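Local coordinates for protein alpha-galactosidase (Umbelopsis vinacea, PDB 3A5V) that hydrolyses terminal alpha-galactosidic bonds as a tetrameric family 27 glycoside hydrolase built on a beta/alpha-barrel, at residues 294-299 against 317-322; 343-348 against 388-393. All blocks are in the same frame, centred on the assembly; numbering follows the deposited sequence.

Contact 1 (294-299 against 317-322); sequences NQDSSF and NLANNT
Ser298 and Ala319 mark the closest approach of the two backbones, CA to CA 5.5 Å, where the type I beta turn from Asp296 to Phe299 meets the hairpin whose type I' turn runs from Ala319 to Thr322. Asp296 carries the contact. Its CG lies anti to the backbone N (chi1 -179°), which sends the carboxylate out to the hairpin. There Asp296 OD1 accepts the backbone N-H of Ala319 at 2.9 Å, on its syn side, along a fairly straight bond of 158°. The other oxygen also ties down its own loop: Ser298 N donates to Asp296 OD2 from well above the carboxylate plane at 2.8 Å, closing an Asx turn. A water lies between Asp296 OD2 and Asn317 O. Aspartate suits the place because one short group can hold its own turn and still reach the neighbouring hairpin. An alanine here would probably leave the amides of Ala319 and Ser298 without this acceptor and free the loop to shift against the hairpin. Leu318 CD2 lies against Asp296 CG at 3.7 Å, while the small Ala319 lets its CB sit 3.3 Å from Ser297 OG. Another water, 2.6 Å from Ser298 OG, donates to Leu318 O, so water joins the two segments a second time. Within the hairpin, Asn320 and Asn321 take the left-handed backbone conformation that asparagine tolerates well, and Thr322 OG1 donates to Ala319 O at 2.8 Å. Asp296 also lines the site of a bound glycol, probably from the crystallisation liquor. The contact thus ties the loop leaving helix 288-294, on the barrel side, to the turn joining strands 311-318 and 322-329 of the C-terminal beta sandwich, with Leu318 packing further on Val324 and on Lys389 of strand 384-390.

Contact 2 (343-348 against 388-393); sequences DIWVYN and LKFMDS. With NAG (2-acetamido-2-deoxy-beta-D-glucopyranose), chain D; NAG (2-acetamido-2-deoxy-beta-D-glucopyranose), chain B.
Trp345 lies against both Phe390 and Ser393, and its indole does most of the touching. From CB, CG turns anti to the carbonyl carbon (chi1 -69°), and the ring system then runs out to the other segment. On the pyrrole side Trp345 NE1 is 3.5 Å from Ser393 OG, a packing contact, for this hydroxyl stands over one face of the indole, toward its rim, and is hydrogen-bonded to Thr395 N. CD1 and CE2 also lie near it. The opposite face is overlaid near its rim by CG2 of Ile344, so the flat ring is sandwiched between Ile344, its own neighbour, and Ser393 of the segment after strand 384-390. Further out, Trp345 CZ2 meets Ser393 CA at 3.7 Å. The same Trp345 CZ2 is 3.8 Å from Asp392 O, a carbonyl oxygen that the contact buries without any partner in the model. At the tip, Trp345 CH2 reaches Phe390 CD2 at 3.8 Å. The six-membered ring of Trp345 gives its edge to the face of the Phe390 ring, an offset edge-to-face pair with planes at 86°. Ile344 approaches the same phenyl ring tip to tip, its CD1 3.5 Å from Phe390 CZ; a long branched side chain suits this inward site at the helix end. Asp392 starts away from the indole: its OD1 accepts Ser393 N at 2.7 Å, its OD2 accepts N2-H of the chain D N-acetylglucosamine at 3.0 Å, and its CB lies beside C6 of the chain B sugar. Tyr347 OH is hydrogen-bonded to Asp198 of the second subunit, placing this corner near a tetramer interface. Helix 341-344 closes over the sandwich sheet, where strand 384-390 runs between 322-329 and 358-362, and its Trp341 adds an edge-to-face contact to Phe390.

Contact 1 is a surface contact and contact 2 a buried one, yet both use the same antiparallel sheet, their centres about 12 Å apart. Contact 1 joins the loop after helix 288-294 to a hairpin of the sandwich, and works by a carboxylate, backbone amides and water; contact 2 lies wholly within the sandwich and relies on aromatic and aliphatic packing, with the carboxylate of Asp392 turned to the glycan. They meet where strand 322-329 starts beside strand 384-390: Thr322 CB sits 3.2 Å from Phe390 O, and Asn321 packs on Asp392 and Ser393. The hairpin end thus touches the loop after helix 288-294 and the segment following strand 384-390 alike.

Contact 1 (294-299 against 317-322)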
ATOM      1  N   ASN A 294     -27.574 -18.416 -11.212  1.00 11.71           N
ATOM      2  CA  ASN A 294     -26.866 -18.331  -9.928  1.00 11.92           C
ATOM      3  C   ASN A 294     -26.593 -19.725  -9.353  1.00 11.88           C
ATOM      4  O   ASN A 294     -25.518 -19.995  -8.805  1.00 11.11           O
ATOM      5  CB  ASN A 294     -27.679 -17.465  -8.935  1.00 11.19           C
ATOM      6  CG  ASN A 294     -26.986 -17.308  -7.562  1.00 12.48           C
ATOM      7  OD1 ASN A 294     -27.364 -17.959  -6.590  1.00 11.07           O
ATOM      8  ND2 ASN A 294     -25.979 -16.427  -7.487  1.00 11.74           N
ATOM      9  N   GLN A 295     -27.560 -20.618  -9.542  1.00 12.30           N
ATOM     10  CA  GLN A 295     -27.521 -21.961  -8.952  1.00 12.70           C
ATOM     11  C   GLN A 295     -26.946 -23.000  -9.918  1.00 13.45           C
ATOM     12  O   GLN A 295     -27.013 -24.205  -9.655  1.00 12.64           O
ATOM     13  CB  GLN A 295     -28.943 -22.358  -8.514  1.00 13.29           C
ATOM     14  CG  GLN A 295     -29.487 -21.435  -7.412  1.00 12.68           C
ATOM     15  CD  GLN A 295     -28.712 -21.573  -6.106  1.00 15.08           C
ATOM     16  OE1 GLN A 295     -28.725 -22.640  -5.484  1.00 12.28           O
ATOM     17  NE2 GLN A 295     -28.013 -20.499  -5.690  1.00 12.82           N
ATOM     18  N   ASP A 296     -26.379 -22.531 -11.028  1.00 12.62           N
ATOM     19  CA  ASP A 296     -25.842 -23.434 -12.063  1.00 13.46           C
ATOM     20  C   ASP A 296     -24.777 -24.425 -11.569  1.00 13.85           C
ATOM     21  O   ASP A 296     -23.853 -24.052 -10.835  1.00 14.08           O
ATOM     22  CB  ASP A 296     -25.286 -22.632 -13.248  1.00 13.12           C
ATOM     23  CG  ASP A 296     -24.741 -23.528 -14.339  1.00 14.17           C
ATOM     24  OD1 ASP A 296     -25.548 -24.070 -15.123  1.00 14.89           O
ATOM     25  OD2 ASP A 296     -23.507 -23.717 -14.387  1.00 13.09           O
ATOM     26  N   SER A 297     -24.881 -25.676 -12.023  1.00 13.96           N
ATOM     27  CA  SER A 297     -23.983 -26.757 -11.577  1.00 14.84           C
ATOM     28  C   SER A 297     -22.506 -26.622 -11.957  1.00 14.79           C
ATOM     29  O   SER A 297     -21.654 -27.304 -11.374  1.00 15.08           O
ATOM     30  CB  SER A 297     -24.530 -28.126 -12.033  1.00 15.25           C
ATOM     31  OG  SER A 297     -24.524 -28.192 -13.445  1.00 16.51           O
ATOM     32  N   SER A 298     -22.180 -25.759 -12.918  1.00 14.48           N
ATOM     33  CA  SER A 298     -20.773 -25.486 -13.222  1.00 14.66           C
ATOM     34  C   SER A 298     -20.109 -24.542 -12.222  1.00 14.25           C
ATOM     35  O   SER A 298     -18.889 -24.396 -12.245  1.00 13.09           O
ATOM     36  CB  SER A 298     -20.599 -24.958 -14.654  1.00 15.65           C
ATOM     37  OG  SER A 298     -21.023 -25.953 -15.569  1.00 18.37           O
ATOM     38  N   PHE A 299     -20.902 -23.877 -11.363  1.00 13.79           N
ATOM     39  CA  PHE A 299     -20.339 -23.083 -10.239  1.00 13.59           C
ATOM     40  C   PHE A 299     -19.332 -21.997 -10.640  1.00 13.98           C
ATOM     41  O   PHE A 299     -18.437 -21.676  -9.853  1.00 13.99           O
ATOM     42  CB  PHE A 299     -19.623 -24.009  -9.242  1.00 13.80           C
ATOM     43  CG  PHE A 299     -20.474 -25.114  -8.750  1.00 14.79           C
ATOM     44  CD1 PHE A 299     -21.758 -24.874  -8.346  1.00 17.02           C
ATOM     45  CD2 PHE A 299     -20.004 -26.385  -8.707  1.00 13.62           C
ATOM     46  CE1 PHE A 299     -22.520 -25.878  -7.928  1.00 16.82           C
ATOM     47  CE2 PHE A 299     -20.775 -27.357  -8.279  1.00 16.06           C
ATOM     48  CZ  PHE A 299     -22.029 -27.102  -7.888  1.00 16.20           C
ATOM     49  N   ASN A 317     -19.461 -19.713 -18.482  1.00 13.28           N
ATOM     50  CA  ASN A 317     -20.033 -21.038 -18.749  1.00 14.23           C
ATOM     51  C   ASN A 317     -21.152 -21.428 -17.800  1.00 14.48           C
ATOM     52  O   ASN A 317     -21.113 -21.111 -16.589  1.00 14.36           O
ATOM     53  CB  ASN A 317     -18.954 -22.116 -18.594  0.50 14.90           C
ATOM     54  CG  ASN A 317     -17.728 -21.842 -19.425  0.50 15.45           C
ATOM     55  OD1 ASN A 317     -16.698 -21.435 -18.897  0.50 18.40           O
ATOM     56  ND2 ASN A 317     -17.832 -22.054 -20.730  0.50 16.46           N
ATOM     57  N   LEU A 318     -22.116 -22.148 -18.374  1.00 14.54           N
ATOM     58  CA  LEU A 318     -23.191 -22.808 -17.644  1.00 15.04           C
ATOM     59  C   LEU A 318     -23.151 -24.305 -17.994  1.00 15.89           C
ATOM     60  O   LEU A 318     -22.327 -24.733 -18.814  1.00 16.21           O
ATOM     61  CB  LEU A 318     -24.542 -22.193 -18.021  1.00 14.45           C
ATOM     62  CG  LEU A 318     -24.773 -20.694 -17.756  1.00 14.87           C
ATOM     63  CD1 LEU A 318     -26.110 -20.254 -18.362  1.00 15.86           C
ATOM     64  CD2 LEU A 318     -24.704 -20.366 -16.262  1.00 13.91           C
ATOM     65  N   ALA A 319     -24.022 -25.095 -17.371  1.00 16.40           N
ATOM     66  CA  ALA A 319     -23.994 -26.560 -17.524  1.00 17.41           C
ATOM     67  C   ALA A 319     -24.301 -26.969 -18.978  1.00 18.54           C
ATOM     68  O   ALA A 319     -24.904 -26.197 -19.734  1.00 18.46           O
ATOM     69  CB  ALA A 319     -25.006 -27.205 -16.558  1.00 16.37           C
ATOM     70  N   ASN A 320     -23.853 -28.159 -19.375  1.00 20.03           N
ATOM     71  CA  ASN A 320     -24.220 -28.732 -20.690  1.00 21.55           C
ATOM     72  C   ASN A 320     -23.812 -27.874 -21.882  1.00 21.61           C
ATOM     73  O   ASN A 320     -24.574 -27.710 -22.861  1.00 21.45           O
ATOM     74  CB  ASN A 320     -25.720 -29.032 -20.737  1.00 22.60           C
ATOM     75  CG  ASN A 320     -26.182 -29.832 -19.543  1.00 26.21           C
ATOM     76  OD1 ASN A 320     -27.172 -29.483 -18.889  1.00 31.55           O
ATOM     77  ND2 ASN A 320     -25.446 -30.888 -19.217  1.00 30.26           N
ATOM     78  N   ASN A 321     -22.605 -27.325 -21.782  1.00 21.47           N
ATOM     79  CA  ASN A 321     -21.996 -26.557 -22.858  1.00 21.84           C
ATOM     80  C   ASN A 321     -22.780 -25.289 -23.234  1.00 20.72           C
ATOM     81  O   ASN A 321     -22.713 -24.829 -24.374  1.00 21.87           O
ATOM     82  CB  ASN A 321     -21.782 -27.475 -24.082  1.00 23.05           C
ATOM     83  CG  ASN A 321     -20.625 -27.050 -24.943  1.00 26.53           C
ATOM     84  OD1 ASN A 321     -19.655 -26.459 -24.467  1.00 32.33           O
ATOM     85  ND2 ASN A 321     -20.717 -27.351 -26.239  1.00 31.69           N
ATOM     86  N   THR A 322     -23.541 -24.727 -22.296  1.00 18.03           N
ATOM     87  CA  THR A 322     -24.256 -23.483 -22.578  1.00 16.30           C
ATOM     88  C   THR A 322     -23.464 -22.299 -21.991  1.00 15.46           C
ATOM     89  O   THR A 322     -22.472 -22.510 -21.286  1.00 14.86           O
ATOM     90  CB  THR A 322     -25.722 -23.518 -22.087  1.00 15.99           C
ATOM     91  OG1 THR A 322     -25.749 -23.688 -20.665  1.00 15.94           O
ATOM     92  CG2 THR A 322     -26.510 -24.689 -22.772  1.00 15.89           C
TER
HETATM   93  O   HOH W   1     -21.883 -21.673 -13.922  1.00 12.64           O
HETATM   94  O   HOH W   2     -19.633 -25.981 -17.802  1.00 35.90           O

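Contact 2 (343-348 against 388-393)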
ATOM      1  N   ASP A 343     -15.524 -12.487 -28.796  1.00 13.97           N
ATOM      2  CA  ASP A 343     -15.455 -11.918 -27.444  1.00 14.27           C
ATOM      3  C   ASP A 343     -16.097 -12.837 -26.406  1.00 13.23           C
ATOM      4  O   ASP A 343     -15.517 -13.052 -25.343  1.00 13.05           O
ATOM      5  CB  ASP A 343     -16.102 -10.548 -27.400  1.00 14.99           C
ATOM      6  CG  ASP A 343     -15.189  -9.461 -27.978  1.00 18.79           C
ATOM      7  OD1 ASP A 343     -13.941  -9.632 -27.983  1.00 23.15           O
ATOM      8  OD2 ASP A 343     -15.731  -8.449 -28.418  1.00 19.69           O
ATOM      9  N   ILE A 344     -17.278 -13.371 -26.718  1.00 12.54           N
ATOM     10  CA  ILE A 344     -17.991 -14.274 -25.797  1.00 12.86           C
ATOM     11  C   ILE A 344     -17.109 -15.459 -25.366  1.00 13.05           C
ATOM     12  O   ILE A 344     -17.101 -15.836 -24.177  1.00 12.87           O
ATOM     13  CB  ILE A 344     -19.353 -14.744 -26.386  1.00 12.70           C
ATOM     14  CG1 ILE A 344     -20.309 -13.538 -26.499  1.00 12.31           C
ATOM     15  CG2 ILE A 344     -20.001 -15.863 -25.508  1.00 13.79           C
ATOM     16  CD1 ILE A 344     -21.508 -13.753 -27.468  1.00 12.83           C
ATOM     17  N   TRP A 345     -16.374 -16.030 -26.332  1.00 12.75           N
ATOM     18  CA  TRP A 345     -15.441 -17.136 -26.065  1.00 13.00           C
ATOM     19  C   TRP A 345     -13.956 -16.717 -26.216  1.00 13.17           C
ATOM     20  O   TRP A 345     -13.114 -17.507 -26.679  1.00 11.84           O
ATOM     21  CB  TRP A 345     -15.785 -18.362 -26.949  1.00 13.16           C
ATOM     22  CG  TRP A 345     -17.100 -18.984 -26.523  1.00 13.22           C
ATOM     23  CD1 TRP A 345     -17.299 -19.815 -25.462  1.00 14.73           C
ATOM     24  CD2 TRP A 345     -18.382 -18.788 -27.124  1.00 14.33           C
ATOM     25  NE1 TRP A 345     -18.622 -20.166 -25.369  1.00 15.02           N
ATOM     26  CE2 TRP A 345     -19.315 -19.551 -26.374  1.00 15.10           C
ATOM     27  CE3 TRP A 345     -18.839 -18.047 -28.225  1.00 14.22           C
ATOM     28  CZ2 TRP A 345     -20.675 -19.591 -26.682  1.00 14.61           C
ATOM     29  CZ3 TRP A 345     -20.196 -18.081 -28.536  1.00 14.64           C
ATOM     30  CH2 TRP A 345     -21.100 -18.862 -27.769  1.00 14.93           C
ATOM     31  N   VAL A 346     -13.636 -15.488 -25.797  1.00 13.28           N
ATOM     32  CA  VAL A 346     -12.261 -14.970 -25.917  1.00 13.80           C
ATOM     33  C   VAL A 346     -11.176 -15.914 -25.357  1.00 14.86           C
ATOM     34  O   VAL A 346     -10.132 -16.074 -25.985  1.00 14.53           O
ATOM     35  CB  VAL A 346     -12.096 -13.512 -25.330  1.00 14.15           C
ATOM     36  CG1 VAL A 346     -12.453 -13.438 -23.824  1.00 13.87           C
ATOM     37  CG2 VAL A 346     -10.679 -12.940 -25.613  1.00 13.80           C
ATOM     38  N   TYR A 347     -11.421 -16.542 -24.202  1.00 15.18           N
ATOM     39  CA  TYR A 347     -10.386 -17.358 -23.565  1.00 16.36           C
ATOM     40  C   TYR A 347     -10.131 -18.656 -24.336  1.00 17.73           C
ATOM     41  O   TYR A 347      -9.104 -19.318 -24.128  1.00 18.78           O
ATOM     42  CB  TYR A 347     -10.695 -17.602 -22.080  1.00 15.74           C
ATOM     43  CG  TYR A 347     -10.922 -16.288 -21.339  1.00 14.46           C
ATOM     44  CD1 TYR A 347      -9.936 -15.288 -21.329  1.00 11.37           C
ATOM     45  CD2 TYR A 347     -12.130 -16.037 -20.685  1.00 14.00           C
ATOM     46  CE1 TYR A 347     -10.158 -14.067 -20.688  1.00 11.88           C
ATOM     47  CE2 TYR A 347     -12.348 -14.837 -20.010  1.00 12.84           C
ATOM     48  CZ  TYR A 347     -11.363 -13.856 -20.033  1.00 13.38           C
ATOM     49  OH  TYR A 347     -11.592 -12.675 -19.383  1.00 14.24           O
ATOM     50  N   ASN A 348     -11.055 -18.991 -25.239  1.00 17.98           N
ATOM     51  CA  ASN A 348     -10.882 -20.155 -26.118  1.00 18.40           C
ATOM     52  C   ASN A 348     -10.188 -19.862 -27.442  1.00 18.11           C
ATOM     53  O   ASN A 348      -9.912 -20.790 -28.196  1.00 18.43           O
ATOM     54  CB  ASN A 348     -12.224 -20.836 -26.404  1.00 17.88           C
ATOM     55  CG  ASN A 348     -12.849 -21.435 -25.163  1.00 19.19           C
ATOM     56  OD1 ASN A 348     -13.759 -20.847 -24.569  1.00 18.14           O
ATOM     57  ND2 ASN A 348     -12.383 -22.612 -24.776  1.00 20.02           N
ATOM     58  N   LEU A 388     -28.658 -13.114 -21.355  1.00 10.80           N
ATOM     59  CA  LEU A 388     -28.845 -14.074 -22.436  1.00 11.70           C
ATOM     60  C   LEU A 388     -28.281 -15.421 -22.067  1.00 12.48           C
ATOM     61  O   LEU A 388     -27.251 -15.510 -21.364  1.00 12.60           O
ATOM     62  CB  LEU A 388     -28.139 -13.599 -23.727  1.00 11.90           C
ATOM     63  CG  LEU A 388     -28.397 -12.149 -24.161  1.00 11.90           C
ATOM     64  CD1 LEU A 388     -27.484 -11.776 -25.343  1.00  8.48           C
ATOM     65  CD2 LEU A 388     -29.886 -11.923 -24.497  1.00 11.06           C
ATOM     66  N   LYS A 389     -28.945 -16.469 -22.554  1.00 12.86           N
ATOM     67  CA  LYS A 389     -28.375 -17.810 -22.530  1.00 13.54           C
ATOM     68  C   LYS A 389     -28.193 -18.344 -23.948  1.00 13.59           C
ATOM     69  O   LYS A 389     -29.150 -18.408 -24.729  1.00 13.56           O
ATOM     70  CB  LYS A 389     -29.253 -18.768 -21.710  1.00 13.85           C
ATOM     71  CG  LYS A 389     -28.648 -20.182 -21.576  1.00 14.15           C
ATOM     72  CD  LYS A 389     -29.605 -21.096 -20.825  1.00 14.83           C
ATOM     73  CE  LYS A 389     -29.073 -22.527 -20.735  1.00 15.34           C
ATOM     74  NZ  LYS A 389     -30.035 -23.352 -19.968  1.00 14.69           N
ATOM     75  N   PHE A 390     -26.955 -18.718 -24.262  1.00 14.00           N
ATOM     76  CA  PHE A 390     -26.614 -19.356 -25.534  1.00 14.19           C
ATOM     77  C   PHE A 390     -26.775 -20.848 -25.335  1.00 14.75           C
ATOM     78  O   PHE A 390     -26.186 -21.413 -24.406  1.00 14.41           O
ATOM     79  CB  PHE A 390     -25.170 -19.013 -25.943  1.00 13.59           C
ATOM     80  CG  PHE A 390     -25.023 -17.645 -26.586  1.00 13.12           C
ATOM     81  CD1 PHE A 390     -25.301 -16.485 -25.866  1.00 13.77           C
ATOM     82  CD2 PHE A 390     -24.605 -17.532 -27.906  1.00 12.80           C
ATOM     83  CE1 PHE A 390     -25.179 -15.196 -26.468  1.00 14.51           C
ATOM     84  CE2 PHE A 390     -24.469 -16.280 -28.517  1.00 15.66           C
ATOM     85  CZ  PHE A 390     -24.766 -15.100 -27.800  1.00 13.71           C
ATOM     86  N   MET A 391     -27.577 -21.482 -26.192  1.00 15.54           N
ATOM     87  CA  MET A 391     -27.979 -22.878 -25.984  1.00 16.65           C
ATOM     88  C   MET A 391     -26.930 -23.879 -26.464  1.00 17.49           C
ATOM     89  O   MET A 391     -27.064 -25.085 -26.278  1.00 17.36           O
ATOM     90  CB  MET A 391     -29.355 -23.146 -26.619  1.00 17.22           C
ATOM     91  CG  MET A 391     -30.455 -22.248 -26.084  1.00 19.13           C
ATOM     92  SD  MET A 391     -30.765 -22.415 -24.301  1.00 23.75           S
ATOM     93  CE  MET A 391     -31.582 -24.002 -24.288  1.00 27.05           C
ATOM     94  N   ASP A 392     -25.864 -23.351 -27.059  1.00 17.81           N
ATOM     95  CA  ASP A 392     -24.724 -24.146 -27.467  1.00 18.54           C
ATOM     96  C   ASP A 392     -23.496 -23.232 -27.450  1.00 18.19           C
ATOM     97  O   ASP A 392     -23.598 -22.027 -27.167  1.00 17.74           O
ATOM     98  CB  ASP A 392     -24.950 -24.747 -28.870  1.00 19.09           C
ATOM     99  CG  ASP A 392     -24.195 -26.082 -29.088  1.00 23.13           C
ATOM    100  OD1 ASP A 392     -23.147 -26.326 -28.450  1.00 24.60           O
ATOM    101  OD2 ASP A 392     -24.668 -26.904 -29.900  1.00 28.84           O
ATOM    102  N   SER A 393     -22.341 -23.819 -27.737  1.00 17.99           N
ATOM    103  CA  SER A 393     -21.061 -23.126 -27.710  1.00 18.15           C
ATOM    104  C   SER A 393     -20.490 -23.017 -29.120  1.00 18.15           C
ATOM    105  O   SER A 393     -20.693 -23.906 -29.949  1.00 18.27           O
ATOM    106  CB  SER A 393     -20.088 -23.921 -26.839  1.00 17.54           C
ATOM    107  OG  SER A 393     -18.793 -23.362 -26.891  1.00 19.40           O
TER
HETATM  108  C1  NAG D   2     -27.343 -27.708 -32.830  1.00 31.63           C
HETATM  109  C2  NAG D   2     -27.346 -28.801 -31.755  1.00 33.93           C
HETATM  110  C3  NAG D   2     -26.175 -29.776 -31.910  1.00 37.70           C
HETATM  111  C4  NAG D   2     -25.894 -30.170 -33.370  1.00 40.81           C
HETATM  112  C5  NAG D   2     -25.997 -28.960 -34.312  1.00 39.67           C
HETATM  113  C6  NAG D   2     -25.864 -29.348 -35.786  1.00 39.78           C
HETATM  114  C7  NAG D   2     -28.344 -28.154 -29.614  1.00 30.14           C
HETATM  115  C8  NAG D   2     -28.107 -27.545 -28.259  1.00 30.22           C
HETATM  116  N2  NAG D   2     -27.283 -28.254 -30.408  1.00 31.18           N
HETATM  117  O3  NAG D   2     -26.444 -30.920 -31.118  1.00 37.70           O
HETATM  118  O4  NAG D   2     -24.596 -30.724 -33.460  1.00 47.47           O
HETATM  119  O5  NAG D   2     -27.234 -28.290 -34.112  1.00 35.06           O
HETATM  120  O6  NAG D   2     -27.072 -29.931 -36.244  1.00 41.05           O
HETATM  121  O7  NAG D   2     -29.476 -28.510 -29.936  1.00 29.68           O
HETATM  122  C1  NAG B   1     -29.846 -23.172 -33.938  1.00 21.34           C
HETATM  123  C2  NAG B   1     -29.376 -24.104 -35.070  1.00 23.11           C
HETATM  124  C3  NAG B   1     -29.277 -25.553 -34.583  1.00 24.14           C
HETATM  125  C4  NAG B   1     -28.419 -25.640 -33.319  1.00 23.09           C
HETATM  126  C5  NAG B   1     -28.887 -24.601 -32.283  1.00 20.48           C
HETATM  127  C6  NAG B   1     -27.970 -24.596 -31.057  1.00 18.47           C
HETATM  128  C7  NAG B   1     -29.787 -23.770 -37.450  1.00 27.09           C
HETATM  129  C8  NAG B   1     -30.807 -23.498 -38.524  1.00 27.88           C
HETATM  130  N2  NAG B   1     -30.256 -24.015 -36.227  1.00 25.17           N
HETATM  131  O3  NAG B   1     -28.719 -26.371 -35.590  1.00 26.17           O
HETATM  132  O4  NAG B   1     -28.551 -26.925 -32.740  1.00 27.34           O
HETATM  133  O5  NAG B   1     -28.939 -23.315 -32.855  1.00 19.76           O
HETATM  134  O6  NAG B   1     -28.493 -23.759 -30.054  1.00 18.16           O
HETATM  135  O7  NAG B   1     -28.579 -23.784 -37.727  1.00 28.67           O